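Local structure of copper-containing nitrite reductase (Hyphomicrobium denitrificans 1NES1, 6TFO) at residues 213-216 / 217-220; 61-64 / 65-68; 305-308 / 309-312; 148-151 / 152-156. The protein probably catalyses the copper-dependent reduction of nitrite to nitric oxide, with electrons supplied by cytochrome c. All coordinates share one frame; numbering follows the deposited sequence.

Contact 1: residues 213-216 / 217-220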
loop_
_atom_site.group_PDB
_atom_site.type_symbol
_atom_site.label_atom_id
_atom_site.label_comp_id
_atom_site.label_asym_id
_atom_site.label_seq_id
_atom_site.Cartn_x
_atom_site.Cartn_y
_atom_site.Cartn_z
ATOM N N LYS C 213 10.463 1.634 49.635
ATOM C CA LYS C 213 9.651 0.385 49.596
ATOM C C LYS C 213 9.041 0.237 48.193
ATOM O O LYS C 213 8.246 1.111 47.836
ATOM C CB LYS C 213 8.541 0.421 50.654
ATOM N N ASN C 214 9.418 -0.796 47.419
ATOM C CA ASN C 214 8.774 -1.173 46.124
ATOM C C ASN C 214 7.612 -2.124 46.419
ATOM O O ASN C 214 7.872 -3.204 46.964
ATOM C CB ASN C 214 9.766 -1.798 45.134
ATOM C CG ASN C 214 9.244 -1.911 43.713
ATOM O OD1 ASN C 214 8.137 -1.457 43.406
ATOM N ND2 ASN C 214 10.031 -2.531 42.848
ATOM N N ALA C 215 6.379 -1.715 46.098
ATOM C CA ALA C 215 5.150 -2.486 46.386
ATOM C C ALA C 215 5.309 -3.916 45.855
ATOM O O ALA C 215 6.054 -4.097 44.850
ATOM C CB ALA C 215 3.940 -1.811 45.798
ATOM N N LYS C 216 4.691 -4.876 46.565
ATOM C CA LYS C 216 4.629 -6.341 46.290
ATOM C C LYS C 216 4.146 -6.588 44.849
ATOM O O LYS C 216 4.637 -7.517 44.200
ATOM C CB LYS C 216 3.547 -7.028 47.147
ATOM C CG LYS C 216 3.828 -7.333 48.613
ATOM C CD LYS C 216 2.676 -8.143 49.213
ATOM C CE LYS C 216 2.164 -7.663 50.557
ATOM N NZ LYS C 216 3.033 -8.141 51.655
ATOM N N ASP C 217 3.176 -5.790 44.395
ATOM C CA ASP C 217 2.429 -6.019 43.126
ATOM C C ASP C 217 3.131 -5.311 41.957
ATOM O O ASP C 217 2.584 -5.270 40.871
ATOM C CB ASP C 217 0.966 -5.605 43.287
ATOM C CG ASP C 217 0.733 -4.120 43.515
ATOM O OD1 ASP C 217 1.714 -3.371 43.783
ATOM O OD2 ASP C 217 -0.433 -3.718 43.431
ATOM N N SER C 218 4.314 -4.758 42.148
ATOM C CA SER C 218 5.096 -4.142 41.048
ATOM C C SER C 218 5.670 -5.249 40.156
ATOM O O SER C 218 6.134 -6.253 40.697
ATOM C CB SER C 218 6.177 -3.258 41.588
ATOM O OG SER C 218 5.601 -2.112 42.184
ATOM N N LEU C 219 5.653 -5.063 38.844
ATOM C CA LEU C 219 6.379 -5.937 37.899
ATOM C C LEU C 219 7.840 -5.491 37.856
ATOM O O LEU C 219 8.707 -6.334 37.716
ATOM C CB LEU C 219 5.734 -5.843 36.512
ATOM C CG LEU C 219 4.252 -6.230 36.425
ATOM C CD1 LEU C 219 3.733 -6.080 35.003
ATOM C CD2 LEU C 219 4.005 -7.652 36.900
ATOM N N MET C 220 8.107 -4.195 37.974
ATOM C CA MET C 220 9.459 -3.650 37.693
ATOM C C MET C 220 10.213 -3.358 38.993
ATOM O O MET C 220 9.586 -3.009 40.013
ATOM C CB MET C 220 9.376 -2.369 36.860
ATOM C CG MET C 220 8.491 -2.500 35.650
ATOM S SD MET C 220 8.906 -3.941 34.671
ATOM C CE MET C 220 7.675 -3.747 33.377
#
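Asn214 reaches along the chain to Ser218 and Met220 with the two ends of its amide, and the case illustrates how one polar side chain can organise the loop that follows a strand. Its CG lies opposite the backbone N (chi1 -167°), which swings the amide off the strand toward the loop that follows. On one end, ND2 donates to Met220 O at 2.9 Å in a nearly straight bond (167°) that keeps to the amide plane and meets a lone pair of the carbonyl. On the other, OD1 lies 2.9 Å from Ser218 OG, which stands on the same side as its own backbone N (chi1 -69°). Each end has a further partner outside the loop: OD1 is hydrogen-bonded to Thr173 OG1, and ND2 to Thr241 O. Between them the chain makes a type I beta turn, closed by Ser218 N to Ala215 O at 3.3 Å, with Asp217 OD1 lying 3.4 Å from Ala215 CB. Replacing Asn214 by an alanine is likely to leave Met220 O without this amide donor and the loop less firmly tied to the strand end, though Glu175 would still hold Leu219 N and Met220 N. The Asn214 side chain also touches His222. Such a turn, leaving strand 207-214 for a loop that carries a copper ligand, belongs to the type 1 copper site of a cupredoxin domain.

Contact 2: residues 61-64 / 65-68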
loop_
_atom_site.group_PDB
_atom_site.type_symbol
_atom_site.label_atom_id
_atom_site.label_comp_id
_atom_site.label_asym_id
_atom_site.label_seq_id
_atom_site.Cartn_x
_atom_site.Cartn_y
_atom_site.Cartn_z
ATOM N N VAL C 61 -22.704 17.665 20.537
ATOM C CA VAL C 61 -23.462 18.029 21.774
ATOM C C VAL C 61 -22.595 18.955 22.633
ATOM O O VAL C 61 -21.487 18.551 23.047
ATOM C CB VAL C 61 -23.935 16.800 22.567
ATOM C CG1 VAL C 61 -24.509 17.207 23.918
ATOM C CG2 VAL C 61 -24.940 15.980 21.779
ATOM N N VAL C 62 -23.109 20.151 22.872
ATOM C CA VAL C 62 -22.446 21.225 23.664
ATOM C C VAL C 62 -23.474 21.777 24.650
ATOM O O VAL C 62 -24.675 21.695 24.361
ATOM C CB VAL C 62 -21.840 22.333 22.784
ATOM C CG1 VAL C 62 -20.908 21.769 21.726
ATOM C CG2 VAL C 62 -22.885 23.237 22.152
ATOM N N HIS C 63 -23.010 22.279 25.795
ATOM C CA HIS C 63 -23.869 22.850 26.862
ATOM C C HIS C 63 -23.866 24.379 26.728
ATOM O O HIS C 63 -22.827 24.948 26.338
ATOM C CB HIS C 63 -23.430 22.298 28.217
ATOM C CG HIS C 63 -23.762 20.854 28.410
ATOM N ND1 HIS C 63 -24.858 20.435 29.136
ATOM C CD2 HIS C 63 -23.153 19.731 27.971
ATOM C CE1 HIS C 63 -24.906 19.115 29.139
ATOM N NE2 HIS C 63 -23.865 18.661 28.439
ATOM N N GLU C 64 -25.019 25.002 26.973
ATOM C CA GLU C 64 -25.235 26.471 26.897
ATOM C C GLU C 64 -24.029 27.207 27.490
ATOM O O GLU C 64 -23.587 26.839 28.577
ATOM C CB GLU C 64 -26.516 26.850 27.645
ATOM C CG GLU C 64 -26.869 28.324 27.546
ATOM C CD GLU C 64 -28.329 28.637 27.797
ATOM O OE1 GLU C 64 -28.928 27.938 28.660
ATOM O OE2 GLU C 64 -28.876 29.528 27.098
ATOM N N GLY C 65 -23.508 28.200 26.779
ATOM C CA GLY C 65 -22.421 29.063 27.265
ATOM C C GLY C 65 -21.038 28.446 27.092
ATOM O O GLY C 65 -20.065 29.158 27.382
ATOM N N GLU C 66 -20.911 27.194 26.638
ATOM C CA GLU C 66 -19.565 26.624 26.374
ATOM C C GLU C 66 -18.974 27.312 25.138
ATOM O O GLU C 66 -19.736 27.814 24.280
ATOM C CB GLU C 66 -19.616 25.111 26.195
ATOM C CG GLU C 66 -19.825 24.338 27.489
ATOM C CD GLU C 66 -19.798 22.820 27.326
ATOM O OE1 GLU C 66 -20.195 22.341 26.272
ATOM O OE2 GLU C 66 -19.379 22.116 28.247
ATOM N N THR C 67 -17.646 27.404 25.099
ATOM C CA THR C 67 -16.873 27.824 23.906
ATOM C C THR C 67 -16.625 26.573 23.074
ATOM O O THR C 67 -16.185 25.558 23.654
ATOM C CB THR C 67 -15.568 28.533 24.270
ATOM O OG1 THR C 67 -15.918 29.742 24.943
ATOM C CG2 THR C 67 -14.725 28.905 23.070
ATOM N N VAL C 68 -16.922 26.658 21.780
ATOM C CA VAL C 68 -16.851 25.509 20.838
ATOM C C VAL C 68 -15.747 25.796 19.825
ATOM O O VAL C 68 -15.736 26.888 19.247
ATOM C CB VAL C 68 -18.217 25.267 20.184
ATOM C CG1 VAL C 68 -18.185 24.094 19.221
ATOM C CG2 VAL C 68 -19.292 25.061 21.241
#
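Glu66 folds back to the backbone of His63 because its CG sits opposite the carbonyl carbon, beside the backbone N (chi1 -74°), and the chain beyond runs extended (chi2 -177°). That course carries OE1 to His63 N, 2.9 Å away, and the N-H points almost straight at it (177°), meeting the oxygen from above the carboxylate plane. The backbone of the same residue returns the grip: Glu66 N donates to His63 O at 3.0 Å. One residue thus holds both polar atoms of another's main chain. Gly65, at the third position of this type II turn, has a positive phi, and a side chain there would collide with Glu64 O. Further from the turn, Val62 CG1 and Val68 CG2 meet at 3.7 Å, the two side chains crossing at about a right angle near Phe32 and Ala107. Glu66 OE1 also forms a salt bridge with Arg138, so an alanine in its place would probably leave both the His63 N-H and that guanidinium without this carboxylate. The type II turn joins strand 60-63 to strand 67-73, which lie in different sheets, an arrangement that fits the two-sheet sandwich of the N-terminal cupredoxin domain.

Contact 3: residues 305-308 / 309-312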
loop_
_atom_site.group_PDB
_atom_site.type_symbol
_atom_site.label_atom_id
_atom_site.label_comp_id
_atom_site.label_asym_id
_atom_site.label_seq_id
_atom_site.Cartn_x
_atom_site.Cartn_y
_atom_site.Cartn_z
ATOM N N VAL C 305 0.012 4.708 22.135
ATOM C CA VAL C 305 -0.264 4.079 20.812
ATOM C C VAL C 305 -1.312 4.931 20.088
ATOM O O VAL C 305 -1.049 5.309 18.941
ATOM C CB VAL C 305 -0.719 2.616 20.969
ATOM C CG1 VAL C 305 -1.234 2.032 19.657
ATOM C CG2 VAL C 305 0.383 1.729 21.545
ATOM N N LYS C 306 -2.433 5.234 20.750
ATOM C CA LYS C 306 -3.590 5.958 20.155
ATOM C C LYS C 306 -3.470 7.451 20.426
ATOM O O LYS C 306 -2.948 7.868 21.459
ATOM C CB LYS C 306 -4.938 5.485 20.720
ATOM C CG LYS C 306 -5.276 4.008 20.553
ATOM C CD LYS C 306 -5.386 3.566 19.113
ATOM C CE LYS C 306 -5.778 2.110 18.979
ATOM N NZ LYS C 306 -6.373 1.848 17.651
ATOM N N PRO C 307 -4.012 8.298 19.519
ATOM C CA PRO C 307 -3.914 9.747 19.664
ATOM C C PRO C 307 -4.568 10.258 20.950
ATOM O O PRO C 307 -5.424 9.570 21.512
ATOM C CB PRO C 307 -4.686 10.301 18.462
ATOM C CG PRO C 307 -4.741 9.156 17.475
ATOM C CD PRO C 307 -4.761 7.905 18.317
ATOM N N PHE C 308 -4.153 11.452 21.375
ATOM C CA PHE C 308 -4.849 12.238 22.420
ATOM C C PHE C 308 -6.354 12.252 22.117
ATOM O O PHE C 308 -6.708 12.495 20.956
ATOM C CB PHE C 308 -4.313 13.667 22.470
ATOM C CG PHE C 308 -5.018 14.529 23.482
ATOM C CD1 PHE C 308 -4.631 14.510 24.810
ATOM C CD2 PHE C 308 -6.083 15.341 23.111
ATOM C CE1 PHE C 308 -5.290 15.283 25.748
ATOM C CE2 PHE C 308 -6.739 16.123 24.052
ATOM C CZ PHE C 308 -6.341 16.091 25.369
ATOM N N GLY C 309 -7.197 12.015 23.127
ATOM C CA GLY C 309 -8.666 12.108 23.017
ATOM C C GLY C 309 -9.319 10.752 22.810
ATOM O O GLY C 309 -10.530 10.680 22.868
ATOM N N THR C 310 -8.528 9.704 22.586
ATOM C CA THR C 310 -9.007 8.308 22.447
ATOM C C THR C 310 -9.459 7.800 23.819
ATOM O O THR C 310 -8.672 7.914 24.761
ATOM C CB THR C 310 -7.910 7.419 21.867
ATOM O OG1 THR C 310 -7.377 8.026 20.689
ATOM C CG2 THR C 310 -8.429 6.037 21.554
ATOM N N SER C 311 -10.677 7.262 23.913
ATOM C CA SER C 311 -11.252 6.603 25.119
ATOM C C SER C 311 -10.630 5.222 25.333
ATOM O O SER C 311 -10.050 4.690 24.382
ATOM C CB SER C 311 -12.739 6.468 25.017
ATOM O OG SER C 311 -13.311 7.705 24.669
ATOM N N GLY C 312 -10.790 4.673 26.541
ATOM C CA GLY C 312 -10.367 3.308 26.906
ATOM C C GLY C 312 -8.977 3.271 27.520
ATOM O O GLY C 312 -8.452 4.340 27.885
#
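A type II beta turn from Pro307 to Thr310 lies in the surface loop between strands 293-302 and 312-313, and it exemplifies a turn closed twice at one carbonyl. Pro307 O accepts from Thr310 N at 3.3 Å and from Thr310 OG1 at 2.6 Å, both donors approaching from the same face of the carbonyl plane. The pairing follows from the threonine's first torsion: OG1 is opposite the carbonyl carbon and beside the residue's own N (chi1 -51°), so hydroxyl and N-H face the same acceptor. The hydroxyl therefore fixes the rotation of the side chain as well as reinforcing the turn. The Thr310 methyl CG2 lies 3.6 Å from Lys306 CB, while OG1 lies 3.5 Å from Pro307 CD. Gly309 occupies the third turn position, where a CB would clash with Phe308 O. The Phe308 ring meets Tyr328 at the start of strand 328-331 and packs on Val335, while the residue's N is bonded to Glu327. Val305 O is held by Lys320 of helix 318-323, and Gly312 opens strand 312-313 beside strand 184-191, pairing with Lys183 and Thr185.

Contact 4: residues 148-151 / 152-156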
loop_
_atom_site.group_PDB
_atom_site.type_symbol
_atom_site.label_atom_id
_atom_site.label_comp_id
_atom_site.label_asym_id
_atom_site.label_seq_id
_atom_site.Cartn_x
_atom_site.Cartn_y
_atom_site.Cartn_z
ATOM N N ILE C 148 -4.727 9.804 40.198
ATOM C CA ILE C 148 -3.243 9.812 40.401
ATOM C C ILE C 148 -2.692 11.254 40.385
ATOM O O ILE C 148 -1.453 11.437 40.478
ATOM C CB ILE C 148 -2.539 8.893 39.376
ATOM C CG1 ILE C 148 -2.948 9.155 37.922
ATOM C CG2 ILE C 148 -2.754 7.439 39.762
ATOM C CD1 ILE C 148 -2.470 10.461 37.351
ATOM N N THR C 149 -3.562 12.255 40.281
ATOM C CA THR C 149 -3.174 13.684 40.259
ATOM C C THR C 149 -2.816 14.138 41.681
ATOM O O THR C 149 -3.697 14.093 42.569
ATOM C CB THR C 149 -4.289 14.536 39.649
ATOM O OG1 THR C 149 -4.368 14.169 38.268
ATOM C CG2 THR C 149 -4.058 16.025 39.805
ATOM N N ARG C 150 -1.567 14.565 41.873
ATOM C CA ARG C 150 -1.100 15.336 43.053
ATOM C C ARG C 150 -1.833 16.679 43.139
ATOM O O ARG C 150 -1.737 17.483 42.195
ATOM C CB ARG C 150 0.397 15.596 42.932
ATOM C CG ARG C 150 0.989 16.377 44.101
ATOM C CD ARG C 150 1.034 15.562 45.369
ATOM N NE ARG C 150 1.889 14.396 45.219
ATOM C CZ ARG C 150 1.942 13.395 46.080
ATOM N NH1 ARG C 150 1.180 13.412 47.157
ATOM N NH2 ARG C 150 2.739 12.367 45.857
ATOM N N ASP C 151 -2.530 16.945 44.238
ATOM C CA ASP C 151 -3.103 18.295 44.459
ATOM C C ASP C 151 -1.927 19.268 44.482
ATOM O O ASP C 151 -0.890 18.963 45.069
ATOM C CB ASP C 151 -3.964 18.354 45.721
ATOM C CG ASP C 151 -4.797 19.617 45.733
ATOM O OD1 ASP C 151 -4.252 20.683 46.106
ATOM O OD2 ASP C 151 -5.956 19.545 45.272
ATOM N N PRO C 152 -2.006 20.447 43.826
ATOM C CA PRO C 152 -0.875 21.379 43.818
ATOM C C PRO C 152 -0.615 22.043 45.188
ATOM O O PRO C 152 0.450 22.580 45.390
ATOM C CB PRO C 152 -1.284 22.383 42.732
ATOM C CG PRO C 152 -2.794 22.392 42.797
ATOM C CD PRO C 152 -3.165 20.953 43.083
ATOM N N ALA C 153 -1.580 21.955 46.103
ATOM C CA ALA C 153 -1.493 22.446 47.499
ATOM C C ALA C 153 -0.938 21.356 48.415
ATOM O O ALA C 153 -0.682 21.655 49.553
ATOM C CB ALA C 153 -2.852 22.914 47.961
ATOM N N ASP C 154 -0.739 20.137 47.926
ATOM C CA ASP C 154 -0.242 18.995 48.739
ATOM C C ASP C 154 1.292 19.049 48.777
ATOM O O ASP C 154 1.947 18.271 48.031
ATOM C CB ASP C 154 -0.793 17.674 48.195
ATOM C CG ASP C 154 -0.336 16.431 48.937
ATOM O OD1 ASP C 154 0.298 16.564 50.008
ATOM O OD2 ASP C 154 -0.602 15.336 48.420
ATOM N N LEU C 155 1.842 19.937 49.620
ATOM C CA LEU C 155 3.286 19.990 49.977
ATOM C C LEU C 155 3.455 20.511 51.405
ATOM O O LEU C 155 2.607 21.249 51.905
ATOM C CB LEU C 155 4.050 20.867 48.976
ATOM C CG LEU C 155 3.872 22.381 49.102
ATOM C CD1 LEU C 155 4.897 23.108 48.240
ATOM C CD2 LEU C 155 2.449 22.818 48.750
ATOM N N PRO C 156 4.544 20.127 52.106
ATOM C CA PRO C 156 4.910 20.750 53.378
ATOM C C PRO C 156 5.186 22.253 53.214
ATOM O O PRO C 156 5.790 22.619 52.220
ATOM C CB PRO C 156 6.212 20.051 53.813
ATOM C CG PRO C 156 6.295 18.799 52.969
ATOM C CD PRO C 156 5.490 19.074 51.714
HETATM O O HOH W 1 -2.805 15.211 46.599
#
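Unusually, Arg150, just before a turn, forms a salt bridge with Asp154, the turn's last residue, and the backbone there changes course twice in succession. Asp151 to Asp154 is a type I beta turn combined with an Asx turn, the side chain of Asp151 accepting as well as its carbonyl, in the pattern of an Asx-Pro turn. Asp151 OD1 takes the N-H of Ala153 at 3.0 Å, on its anti side, while Asp154 N is 3.1 Å from Asp151 O and reaches it from above the carbonyl plane. An inverse gamma turn centred on Asp154 follows directly. Arg150 is bent at chi2 (70°) and chi3 (62°), a course that curls its guanidinium back to the turn; NH1 meets Asp154 OD2 at 2.9 Å, in the guanidinium plane but from above that of the carboxylate, the two flat groups being 67° apart. The arginine's NE donates to Pro196 O, and Asp151 OD2 is hydrogen-bonded to His342 ND1, while Pro152 packs on Leu338 of helix 337-341, anchoring the loop before strand 166-181. A water completes the link: it accepts from Asp151 N at 2.9 Å and donates to Asp154 OD2 at the same distance.

All four contacts are local beta turns, type I in contacts 1 and 4 and type II in contacts 2 and 3, each held by more than its closing backbone bond. Contact 1 borders the type 1 copper site: the Met220 side chain is about 6 Å from a bound copper ion and about 4 Å from that of the ligand His271. In contact 4, the Arg150 side chain lies about 11 Å from that of Met276, another ligand of the type 1 copper; the centre of contact 4 is about 23 Å from that of contact 1. Contact 2, in the N-terminal cupredoxin domain, is about 44 Å from contact 1 and 23 Å from contact 3, centre to centre.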